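Lysosome-associated membrane glycoprotein 1 (Mus musculus, PDB 5GV0) is a major glycoprotein of the lysosomal membrane that assembles with other LAMP molecules, probably through its luminal domains. Local coordinates at residues L23-T28 with R67-Q72; Y29-K32 with T38-F41; A113-S118 with A144-S149. All blocks are in the same frame, centred on the assembly; numbering follows the deposited sequence.

Contact 1. Residues L23-T28 with R67-Q72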
ATOM      1  N   LEU A  23      -5.692   4.647   3.108  1.00  9.62           N
ATOM      2  CA  LEU A  23      -4.879   3.649   3.793  1.00 10.05           C
ATOM      3  C   LEU A  23      -4.658   3.991   5.255  1.00 11.59           C
ATOM      4  O   LEU A  23      -4.595   5.159   5.629  1.00 12.28           O
ATOM      5  CB  LEU A  23      -3.523   3.502   3.111  1.00 13.31           C
ATOM      6  CG  LEU A  23      -3.496   3.187   1.615  1.00 12.39           C
ATOM      7  CD1 LEU A  23      -2.063   3.245   1.140  1.00 14.37           C
ATOM      8  CD2 LEU A  23      -4.094   1.824   1.335  1.00 14.21           C
ATOM      9  N   GLN A  24      -4.509   2.952   6.068  1.00 11.21           N
ATOM     10  CA  GLN A  24      -4.348   3.104   7.504  1.00 11.76           C
ATOM     11  C   GLN A  24      -3.453   2.000   8.032  1.00 12.48           C
ATOM     12  O   GLN A  24      -3.645   0.832   7.695  1.00 14.50           O
ATOM     13  CB  GLN A  24      -5.715   3.061   8.172  1.00 11.91           C
ATOM     14  CG  GLN A  24      -5.719   3.010   9.681  1.00 13.89           C
ATOM     15  CD  GLN A  24      -7.132   2.887  10.195  1.00 15.01           C
ATOM     16  OE1 GLN A  24      -7.652   1.783  10.348  1.00 18.51           O
ATOM     17  NE2 GLN A  24      -7.778   4.023  10.420  1.00 19.89           N
ATOM     18  N   LEU A  25      -2.463   2.366   8.835  1.00 10.21           N
ATOM     19  CA  LEU A  25      -1.631   1.375   9.512  1.00 10.75           C
ATOM     20  C   LEU A  25      -2.222   1.068  10.876  1.00 12.36           C
ATOM     21  O   LEU A  25      -2.510   1.973  11.646  1.00 13.79           O
ATOM     22  CB  LEU A  25      -0.197   1.874   9.657  1.00 13.28           C
ATOM     23  CG  LEU A  25       0.504   2.246   8.352  1.00 16.76           C
ATOM     24  CD1 LEU A  25       1.718   3.094   8.658  1.00 20.93           C
ATOM     25  CD2 LEU A  25       0.902   0.988   7.603  1.00 19.15           C
ATOM     26  N   ASN A  26      -2.411  -0.210  11.168  1.00  9.16           N
ATOM     27  CA  ASN A  26      -2.877  -0.638  12.478  1.00 12.50           C
ATOM     28  C   ASN A  26      -1.721  -1.358  13.156  1.00 12.70           C
ATOM     29  O   ASN A  26      -1.323  -2.446  12.726  1.00 11.46           O
ATOM     30  CB  ASN A  26      -4.113  -1.538  12.341  1.00 13.01           C
ATOM     31  CG  ASN A  26      -4.688  -1.982  13.680  1.00 28.35           C
ATOM     32  OD1 ASN A  26      -3.958  -2.324  14.607  1.00 24.13           O
ATOM     33  ND2 ASN A  26      -6.013  -1.998  13.772  1.00 41.96           N
ATOM     34  N   ILE A  27      -1.156  -0.741  14.187  1.00 13.16           N
ATOM     35  CA  ILE A  27       0.047  -1.284  14.805  1.00 11.65           C
ATOM     36  C   ILE A  27      -0.131  -1.533  16.300  1.00 13.03           C
ATOM     37  O   ILE A  27      -0.614  -0.676  17.052  1.00 13.70           O
ATOM     38  CB  ILE A  27       1.270  -0.362  14.562  1.00 12.65           C
ATOM     39  CG1 ILE A  27       2.528  -1.002  15.146  1.00 19.40           C
ATOM     40  CG2 ILE A  27       1.039   1.046  15.111  1.00 15.51           C
ATOM     41  CD1 ILE A  27       3.801  -0.509  14.515  1.00 32.39           C
ATOM     42  N   THR A  28       0.236  -2.741  16.711  1.00 12.41           N
ATOM     43  CA  THR A  28       0.238  -3.119  18.113  1.00 14.73           C
ATOM     44  C   THR A  28       1.681  -3.152  18.590  1.00 16.87           C
ATOM     45  O   THR A  28       2.524  -3.779  17.954  1.00 17.93           O
ATOM     46  CB  THR A  28      -0.431  -4.481  18.317  1.00 15.38           C
ATOM     47  OG1 THR A  28      -1.789  -4.414  17.862  1.00 18.07           O
ATOM     48  CG2 THR A  28      -0.412  -4.880  19.781  1.00 17.49           C
ATOM     49  N   ARG A  67       7.737   8.395   9.771  1.00 17.89           N
ATOM     50  CA  ARG A  67       7.222   7.165   9.187  1.00 16.68           C
ATOM     51  C   ARG A  67       7.446   7.105   7.687  1.00 14.88           C
ATOM     52  O   ARG A  67       7.257   8.096   6.987  1.00 16.79           O
ATOM     53  CB  ARG A  67       5.729   7.047   9.489  1.00 16.88           C
ATOM     54  CG  ARG A  67       5.070   5.761   9.031  1.00 29.79           C
ATOM     55  CD  ARG A  67       3.677   6.053   8.499  1.00 45.11           C
ATOM     56  NE  ARG A  67       3.737   6.573   7.140  1.00 38.42           N
ATOM     57  CZ  ARG A  67       2.963   7.542   6.662  1.00 32.75           C
ATOM     58  NH1 ARG A  67       2.048   8.125   7.430  1.00 31.26           N
ATOM     59  NH2 ARG A  67       3.111   7.928   5.405  1.00 20.77           N
ATOM     60  N   ALA A  68       7.845   5.937   7.196  1.00 14.28           N
ATOM     61  CA  ALA A  68       7.911   5.701   5.765  1.00 11.94           C
ATOM     62  C   ALA A  68       7.275   4.364   5.445  1.00 11.99           C
ATOM     63  O   ALA A  68       7.658   3.335   6.006  1.00 14.54           O
ATOM     64  CB  ALA A  68       9.354   5.746   5.271  1.00 15.41           C
ATOM     65  N   LEU A  69       6.290   4.392   4.556  1.00 10.80           N
ATOM     66  CA  LEU A  69       5.601   3.189   4.108  1.00 10.54           C
ATOM     67  C   LEU A  69       5.869   2.957   2.639  1.00 11.17           C
ATOM     68  O   LEU A  69       5.602   3.842   1.827  1.00 10.66           O
ATOM     69  CB  LEU A  69       4.096   3.315   4.333  1.00 10.27           C
ATOM     70  CG  LEU A  69       3.246   2.200   3.705  1.00 11.37           C
ATOM     71  CD1 LEU A  69       3.442   0.885   4.445  1.00 12.79           C
ATOM     72  CD2 LEU A  69       1.766   2.591   3.685  1.00 16.15           C
ATOM     73  N   GLU A  70       6.366   1.773   2.285  1.00  9.10           N
ATOM     74  CA  GLU A  70       6.550   1.450   0.871  1.00 10.20           C
ATOM     75  C   GLU A  70       5.712   0.249   0.493  1.00 10.42           C
ATOM     76  O   GLU A  70       5.743  -0.797   1.153  1.00 11.15           O
ATOM     77  CB  GLU A  70       8.014   1.185   0.523  1.00 10.53           C
ATOM     78  CG  GLU A  70       8.221   0.948  -0.989  1.00 12.25           C
ATOM     79  CD  GLU A  70       9.678   0.805  -1.362  1.00 15.83           C
ATOM     80  OE1 GLU A  70      10.272  -0.236  -1.024  1.00 18.79           O
ATOM     81  OE2 GLU A  70      10.228   1.736  -1.990  1.00 18.96           O
ATOM     82  N   LEU A  71       4.951   0.416  -0.577  1.00  9.71           N
ATOM     83  CA  LEU A  71       4.175  -0.660  -1.168  1.00  8.48           C
ATOM     84  C   LEU A  71       4.931  -1.167  -2.374  1.00 10.52           C
ATOM     85  O   LEU A  71       5.419  -0.375  -3.192  1.00 11.98           O
ATOM     86  CB  LEU A  71       2.791  -0.179  -1.581  1.00 10.85           C
ATOM     87  CG  LEU A  71       1.975   0.525  -0.509  1.00 13.24           C
ATOM     88  CD1 LEU A  71       0.622   0.920  -1.073  1.00 17.17           C
ATOM     89  CD2 LEU A  71       1.826  -0.372   0.708  1.00 14.35           C
ATOM     90  N   GLN A  72       5.041  -2.481  -2.489  1.00  9.64           N
ATOM     91  CA  GLN A  72       5.712  -3.087  -3.627  1.00 11.57           C
ATOM     92  C   GLN A  72       4.717  -3.926  -4.399  1.00 10.34           C
ATOM     93  O   GLN A  72       4.018  -4.755  -3.824  1.00 10.92           O
ATOM     94  CB  GLN A  72       6.902  -3.935  -3.167  1.00 10.95           C
ATOM     95  CG  GLN A  72       7.888  -3.160  -2.320  1.00 14.91           C
ATOM     96  CD  GLN A  72       9.271  -3.777  -2.288  1.00 22.20           C
ATOM     97  OE1 GLN A  72       9.453  -4.948  -2.614  1.00 24.33           O
ATOM     98  NE2 GLN A  72      10.260  -2.981  -1.898  1.00 24.81           N
TER
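R67, L69 and L71 meet L25 and L23 in the apolar layer where the two β-sheets of this LAMP luminal domain face each other. Strands 23-28 and 67-72 cross at 114° with their axes 10.6 Å apart at closest approach, a steep sheet-on-sheet packing made by side chains, with no hydrogen bond from strand to strand. R67 opens the second strand with its aliphatic part: its CD lies 3.6 Å from L25 CD1, the two side chains running aslant to one another. The arginine leaves with CG anti to the backbone N and then bends at chi2 (-142°) and chi3 (79°), which lays methylene carbon against leucine while the charged end is carried off to a salt bridge with D47 and a bond to the carbonyl of V62. A68 turns away, beside a protein-linked NAG. L69 follows, its side chain sliding past that of L25 in the opposite direction until L69 CD1 stands 4.1 Å from L25 CD2. L25 therefore forks, one methyl to each of two consecutive inward residues. E70 also lies beside the NAG; its OE1 takes a 2.9 Å bond from Q72 NE2 and a salt bridge from R88. L71 ends the series tip to tip with L23, CD1 to CD1 at 4.2 Å. L89 and V87 of strand 81-92 join the packing around L25, R67 and L69, and L135 of strand 133-138 touches both L25 and L71, while strand 36-42 pairs with 23-28 by backbone bonds that include L25 with F41 and I27 with R39.

Contact 2. Residues Y29-K32 with T38-F41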
ATOM      1  N   TYR A  29       1.978  -2.467  19.691  1.00 15.04           N
ATOM      2  CA  TYR A  29       3.353  -2.412  20.170  1.00 13.63           C
ATOM      3  C   TYR A  29       3.456  -2.227  21.679  1.00 16.25           C
ATOM      4  O   TYR A  29       2.486  -1.881  22.347  1.00 17.19           O
ATOM      5  CB  TYR A  29       4.117  -1.296  19.452  1.00 15.42           C
ATOM      6  CG  TYR A  29       3.672   0.118  19.768  1.00 18.31           C
ATOM      7  CD1 TYR A  29       2.586   0.694  19.116  1.00 15.40           C
ATOM      8  CD2 TYR A  29       4.365   0.892  20.692  1.00 20.67           C
ATOM      9  CE1 TYR A  29       2.196   1.993  19.388  1.00 15.44           C
ATOM     10  CE2 TYR A  29       3.981   2.191  20.971  1.00 17.62           C
ATOM     11  CZ  TYR A  29       2.897   2.736  20.315  1.00 17.55           C
ATOM     12  OH  TYR A  29       2.506   4.026  20.579  1.00 18.61           O
ATOM     13  N   LEU A  30       4.655  -2.481  22.196  1.00 20.66           N
ATOM     14  CA  LEU A  30       4.960  -2.320  23.612  1.00 21.05           C
ATOM     15  C   LEU A  30       5.436  -0.911  23.912  1.00 24.47           C
ATOM     16  O   LEU A  30       6.399  -0.438  23.310  1.00 21.82           O
ATOM     17  CB  LEU A  30       6.032  -3.325  24.038  1.00 24.17           C
ATOM     18  CG  LEU A  30       5.606  -4.780  24.211  1.00 31.37           C
ATOM     19  CD1 LEU A  30       6.818  -5.669  24.450  1.00 44.32           C
ATOM     20  CD2 LEU A  30       4.623  -4.896  25.360  1.00 36.96           C
ATOM     21  N   LYS A  31       4.763  -0.246  24.846  1.00 25.27           N
ATOM     22  CA  LYS A  31       5.165   1.089  25.278  1.00 24.79           C
ATOM     23  C   LYS A  31       6.319   1.009  26.275  1.00 32.50           C
ATOM     24  O   LYS A  31       6.682  -0.077  26.728  1.00 32.33           O
ATOM     25  CB  LYS A  31       3.981   1.834  25.897  1.00 28.18           C
ATOM     26  CG  LYS A  31       2.787   1.979  24.966  1.00 25.07           C
ATOM     27  CD  LYS A  31       1.782   2.988  25.499  1.00 27.05           C
ATOM     28  CE  LYS A  31       1.224   2.566  26.846  1.00 43.47           C
ATOM     29  NZ  LYS A  31       0.369   3.637  27.435  1.00 35.85           N
ATOM     30  N   LYS A  32       6.896   2.161  26.607  1.00 35.63           N
ATOM     31  CA  LYS A  32       7.997   2.220  27.565  1.00 37.87           C
ATOM     32  C   LYS A  32       7.587   1.684  28.930  1.00 39.69           C
ATOM     33  O   LYS A  32       8.395   1.080  29.633  1.00 44.36           O
ATOM     34  CB  LYS A  32       8.509   3.651  27.720  1.00 30.21           C
ATOM     35  CG  LYS A  32       9.113   4.244  26.465  1.00 33.86           C
ATOM     36  CD  LYS A  32       9.817   5.552  26.783  1.00 43.61           C
ATOM     37  CE  LYS A  32      10.206   6.286  25.519  1.00 41.47           C
ATOM     38  NZ  LYS A  32      10.711   5.354  24.473  1.00 39.71           N
ATOM     39  N   THR A  38      -2.558  -0.611  20.944  1.00 13.51           N
ATOM     40  CA  THR A  38      -2.849  -0.693  19.517  1.00 12.88           C
ATOM     41  C   THR A  38      -3.316   0.670  19.028  1.00 12.05           C
ATOM     42  O   THR A  38      -4.233   1.255  19.596  1.00 12.80           O
ATOM     43  CB  THR A  38      -3.916  -1.752  19.229  1.00 13.57           C
ATOM     44  OG1 THR A  38      -3.431  -3.031  19.655  1.00 14.34           O
ATOM     45  CG2 THR A  38      -4.241  -1.810  17.747  1.00 15.12           C
ATOM     46  N   ARG A  39      -2.660   1.190  17.994  1.00 11.19           N
ATOM     47  CA  ARG A  39      -2.994   2.499  17.439  1.00 11.64           C
ATOM     48  C   ARG A  39      -3.148   2.449  15.928  1.00 13.87           C
ATOM     49  O   ARG A  39      -2.531   1.618  15.248  1.00 13.52           O
ATOM     50  CB  ARG A  39      -1.922   3.542  17.786  1.00 13.62           C
ATOM     51  CG  ARG A  39      -1.633   3.709  19.274  1.00 14.09           C
ATOM     52  CD  ARG A  39      -0.787   4.961  19.506  1.00 15.75           C
ATOM     53  NE  ARG A  39      -0.134   4.968  20.815  1.00 17.52           N
ATOM     54  CZ  ARG A  39      -0.723   5.342  21.945  1.00 16.76           C
ATOM     55  NH1 ARG A  39      -0.046   5.312  23.086  1.00 20.08           N
ATOM     56  NH2 ARG A  39      -1.987   5.729  21.937  1.00 19.44           N
ATOM     57  N   ALA A  40      -3.960   3.357  15.404  1.00 10.88           N
ATOM     58  CA  ALA A  40      -4.095   3.525  13.965  1.00 12.23           C
ATOM     59  C   ALA A  40      -3.402   4.794  13.516  1.00 13.73           C
ATOM     60  O   ALA A  40      -3.540   5.847  14.136  1.00 15.22           O
ATOM     61  CB  ALA A  40      -5.553   3.555  13.557  1.00 14.00           C
ATOM     62  N   PHE A  41      -2.653   4.681  12.426  1.00 12.11           N
ATOM     63  CA  PHE A  41      -2.004   5.821  11.803  1.00 13.54           C
ATOM     64  C   PHE A  41      -2.475   5.913  10.366  1.00 14.96           C
ATOM     65  O   PHE A  41      -2.124   5.068   9.535  1.00 13.17           O
ATOM     66  CB  PHE A  41      -0.486   5.686  11.870  1.00 14.93           C
ATOM     67  CG  PHE A  41       0.056   5.703  13.264  1.00 17.33           C
ATOM     68  CD1 PHE A  41       0.333   6.904  13.895  1.00 25.10           C
ATOM     69  CD2 PHE A  41       0.279   4.524  13.950  1.00 15.17           C
ATOM     70  CE1 PHE A  41       0.825   6.923  15.185  1.00 22.61           C
ATOM     71  CE2 PHE A  41       0.771   4.544  15.242  1.00 18.79           C
ATOM     72  CZ  PHE A  41       1.040   5.748  15.854  1.00 19.34           C
TER
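Y29 and R39 stand diagonally across a β-hairpin, strands 14-30 and 36-42 running antiparallel, with the CA of Y29 nearest that of T38 at 6.5 Å, while the backbone bonds pair Y29 with V37 and R39 with I27. The contact lies near the turn end of the hairpin and is carried by side chains. R39 NE gives its N-H to Y29 OH at 2.8 Å, nearly straight at 168°. The hydroxyl oxygen meets the guanidinium at its edge and in its plane, with the phenol ring turned 53° from that plane. R39 reaches the hydroxyl with a chain extended from CG to NE. Y29 swings its ring over the hairpin with chi1 at 68°, CG lying between the backbone N and the carbonyl carbon. K31 comes in across the arginine at about a right angle, its CD 3.8 Å from R39 NH1. Its amino group, NZ, stays 4.7 Å from R39 NH1 and has a long, weak ion pair with D33. D95 completes the cluster from a nearby loop, one carboxylate oxygen forming a salt bridge with R39 NH1 and the other a hydrogen bond with Y29 OH. The phenol oxygen thus has two partners, R39 NE and D95, and R39 engages both Y29 and the acid that holds it. The carboxylate of D95 probably offsets the positive charge of R39, making this a polar link between the hairpin and the D95 loop.

Contact 3. Residues A113-S118 with A144-S149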
ATOM      1  N   ALA A 113      -5.283  -7.896  -9.794  1.00 11.20           N
ATOM      2  CA  ALA A 113      -6.117  -7.693 -10.964  1.00 11.29           C
ATOM      3  C   ALA A 113      -5.351  -8.001 -12.238  1.00 11.48           C
ATOM      4  O   ALA A 113      -4.119  -8.061 -12.253  1.00 11.65           O
ATOM      5  CB  ALA A 113      -6.652  -6.261 -11.006  1.00 10.68           C
ATOM      6  N   THR A 114      -6.107  -8.199 -13.308  1.00 10.95           N
ATOM      7  CA  THR A 114      -5.563  -8.390 -14.635  1.00 10.19           C
ATOM      8  C   THR A 114      -4.753  -7.187 -15.101  1.00 11.31           C
ATOM      9  O   THR A 114      -5.196  -6.046 -14.992  1.00 11.09           O
ATOM     10  CB  THR A 114      -6.691  -8.641 -15.630  1.00 13.14           C
ATOM     11  OG1 THR A 114      -7.513  -9.720 -15.155  1.00 13.67           O
ATOM     12  CG2 THR A 114      -6.141  -8.955 -17.013  1.00 16.43           C
ATOM     13  N   VAL A 115      -3.565  -7.443 -15.638  1.00 13.75           N
ATOM     14  CA  VAL A 115      -2.745  -6.384 -16.209  1.00 12.89           C
ATOM     15  C   VAL A 115      -3.522  -5.652 -17.305  1.00 12.62           C
ATOM     16  O   VAL A 115      -4.071  -6.284 -18.218  1.00 13.29           O
ATOM     17  CB  VAL A 115      -1.424  -6.959 -16.766  1.00 15.91           C
ATOM     18  CG1 VAL A 115      -0.690  -5.923 -17.566  1.00 15.04           C
ATOM     19  CG2 VAL A 115      -0.565  -7.473 -15.620  1.00 14.87           C
ATOM     20  N   GLY A 116      -3.596  -4.327 -17.197  1.00 10.78           N
ATOM     21  CA  GLY A 116      -4.380  -3.531 -18.123  1.00 11.26           C
ATOM     22  C   GLY A 116      -5.763  -3.162 -17.613  1.00 11.84           C
ATOM     23  O   GLY A 116      -6.440  -2.300 -18.183  1.00 11.83           O
ATOM     24  N   ASN A 117      -6.189  -3.838 -16.553  1.00 10.67           N
ATOM     25  CA  ASN A 117      -7.404  -3.487 -15.832  1.00  9.46           C
ATOM     26  C   ASN A 117      -7.012  -2.849 -14.514  1.00  8.66           C
ATOM     27  O   ASN A 117      -5.847  -2.887 -14.129  1.00 10.53           O
ATOM     28  CB  ASN A 117      -8.276  -4.718 -15.578  1.00 10.76           C
ATOM     29  CG  ASN A 117      -9.024  -5.175 -16.809  1.00 12.39           C
ATOM     30  OD1 ASN A 117      -9.061  -4.487 -17.822  1.00 13.12           O
ATOM     31  ND2 ASN A 117      -9.645  -6.348 -16.718  1.00 10.68           N
ATOM     32  N   SER A 118      -7.979  -2.263 -13.821  1.00  8.95           N
ATOM     33  CA  SER A 118      -7.723  -1.753 -12.475  1.00  9.08           C
ATOM     34  C   SER A 118      -8.452  -2.574 -11.415  1.00 11.36           C
ATOM     35  O   SER A 118      -9.503  -3.169 -11.680  1.00 12.74           O
ATOM     36  CB  SER A 118      -8.122  -0.272 -12.372  1.00 11.71           C
ATOM     37  OG  SER A 118      -9.495  -0.052 -12.672  1.00 11.38           O
ATOM     38  N   ALA A 144      -1.122  -1.269 -11.618  1.00  9.16           N
ATOM     39  CA  ALA A 144       0.329  -1.304 -11.695  1.00 10.12           C
ATOM     40  C   ALA A 144       0.805  -1.919 -13.009  1.00 11.04           C
ATOM     41  O   ALA A 144       0.126  -2.780 -13.587  1.00 12.43           O
ATOM     42  CB  ALA A 144       0.904  -2.082 -10.506  1.00 11.91           C
ATOM     43  N   PHE A 145       1.967  -1.433 -13.448  1.00 10.98           N
ATOM     44  CA  PHE A 145       2.724  -1.888 -14.616  1.00 11.95           C
ATOM     45  C   PHE A 145       2.133  -1.294 -15.891  1.00 13.72           C
ATOM     46  O   PHE A 145       2.499  -0.185 -16.265  1.00 20.86           O
ATOM     47  CB  PHE A 145       2.823  -3.423 -14.650  1.00 12.25           C
ATOM     48  CG  PHE A 145       3.640  -3.980 -13.507  1.00 10.81           C
ATOM     49  CD1 PHE A 145       5.022  -4.046 -13.603  1.00 10.56           C
ATOM     50  CD2 PHE A 145       3.035  -4.371 -12.321  1.00 11.09           C
ATOM     51  CE1 PHE A 145       5.787  -4.514 -12.548  1.00 12.13           C
ATOM     52  CE2 PHE A 145       3.795  -4.838 -11.256  1.00 13.30           C
ATOM     53  CZ  PHE A 145       5.176  -4.909 -11.373  1.00 12.92           C
ATOM     54  N   LYS A 146       1.219  -1.992 -16.548  1.00 13.69           N
ATOM     55  CA  LYS A 146       0.647  -1.476 -17.787  1.00 15.07           C
ATOM     56  C   LYS A 146      -0.426  -0.422 -17.510  1.00 14.31           C
ATOM     57  O   LYS A 146      -1.419  -0.694 -16.836  1.00 14.91           O
ATOM     58  CB  LYS A 146       0.066  -2.616 -18.613  1.00 17.99           C
ATOM     59  CG  LYS A 146      -0.444  -2.211 -19.986  1.00 24.48           C
ATOM     60  CD  LYS A 146      -0.692  -3.454 -20.829  1.00 25.27           C
ATOM     61  CE  LYS A 146      -1.232  -3.098 -22.202  1.00 36.91           C
ATOM     62  NZ  LYS A 146      -2.546  -2.403 -22.111  1.00 36.84           N
ATOM     63  N   VAL A 147      -0.205   0.791 -18.016  1.00 14.45           N
ATOM     64  CA  VAL A 147      -1.206   1.847 -17.978  1.00 13.17           C
ATOM     65  C   VAL A 147      -1.349   2.457 -19.375  1.00 16.56           C
ATOM     66  O   VAL A 147      -0.360   2.863 -19.990  1.00 19.32           O
ATOM     67  CB  VAL A 147      -0.845   2.950 -16.963  1.00 13.34           C
ATOM     68  CG1 VAL A 147      -1.862   4.086 -17.023  1.00 14.01           C
ATOM     69  CG2 VAL A 147      -0.770   2.366 -15.554  1.00 15.25           C
ATOM     70  N   ASP A 148      -2.582   2.504 -19.870  1.00 16.22           N
ATOM     71  CA  ASP A 148      -2.862   3.000 -21.212  1.00 17.85           C
ATOM     72  C   ASP A 148      -3.516   4.371 -21.146  1.00 17.00           C
ATOM     73  O   ASP A 148      -4.445   4.584 -20.371  1.00 15.07           O
ATOM     74  CB  ASP A 148      -3.763   2.024 -21.962  1.00 14.82           C
ATOM     75  CG  ASP A 148      -3.145   0.654 -22.102  1.00 25.51           C
ATOM     76  OD1 ASP A 148      -1.973   0.569 -22.525  1.00 27.15           O
ATOM     77  OD2 ASP A 148      -3.823  -0.341 -21.770  1.00 28.21           O
ATOM     78  N   SER A 149      -3.013   5.304 -21.952  1.00 17.69           N
ATOM     79  CA  SER A 149      -3.551   6.663 -22.009  1.00 18.58           C
ATOM     80  C   SER A 149      -3.671   7.328 -20.631  1.00 17.25           C
ATOM     81  O   SER A 149      -4.597   8.099 -20.366  1.00 18.28           O
ATOM     82  CB  SER A 149      -4.910   6.659 -22.714  1.00 19.85           C
ATOM     83  OG  SER A 149      -4.753   6.449 -24.110  1.00 24.31           O
TER
HETATM   84  O   HOH W   1      -1.789  -3.025 -15.426  1.00 14.75           O
HETATM   85  O   HOH W   2      -5.830  -0.310 -19.947  1.00 20.70           O
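Where V115 and G116 meet K146, the flat groups are backbone peptides; no aromatic ring stacks here, and polar atoms along the peptide edges are linked through water. V115 and G116 are the central residues of a type II β-turn from T114 to N117, closed by N117 N to T114 O and connecting strands 112-114 and 118-121, which belong to different sheets of the domain. G116 adopts the positive phi (98°) usual for glycine in the third position of such a turn. The direct contact is apolar: V115 CG1 rests 3.6 Å from K146 CB, and the lysine passes the valine at about a right angle. V115 turns this methyl toward the lysine by placing CG1 anti to its N, chi1 170°. Beyond the valine, K146 runs on toward D148, but K146 NZ is placed implausibly close to D148 OD2, so the pairing is doubtful. One water takes the N-H of G116 at 2.8 Å and gives its hydrogens to the carbonyls of A144 and K146, so three backbone atoms of turn and loop share it. Around the contact, V115 also packs on M75 of strand 67-76, and Q143 bonds the K146 carbonyl. A second water brings in D148, donating to both G116 O and D148 OD2, each at 2.7 Å.

Contact 1 is core and contact 3 is surface, with contact 2 partly buried between these extremes. Contacts 1 and 2 share strand 14-30; contact 2 adds its neighbour 36-42, whereas contact 1 reaches across to 67-76 of the other sheet. The two touch directly: T28 OG1 lies 2.8 Å from T38 OG1, and I27 packs on F41. Moving out along strand 14-30, leucine methyls give way to a phenol and charged groups. Contact 3 lies on the opposite side of the chain's centre from contact 2, about 36 Å away between centres. The chemistry follows: apolar packing in contact 1, a direct side-chain hydrogen bond in contact 2, and in contact 3 a small apolar touch plus waters linking backbone atoms and a carboxylate.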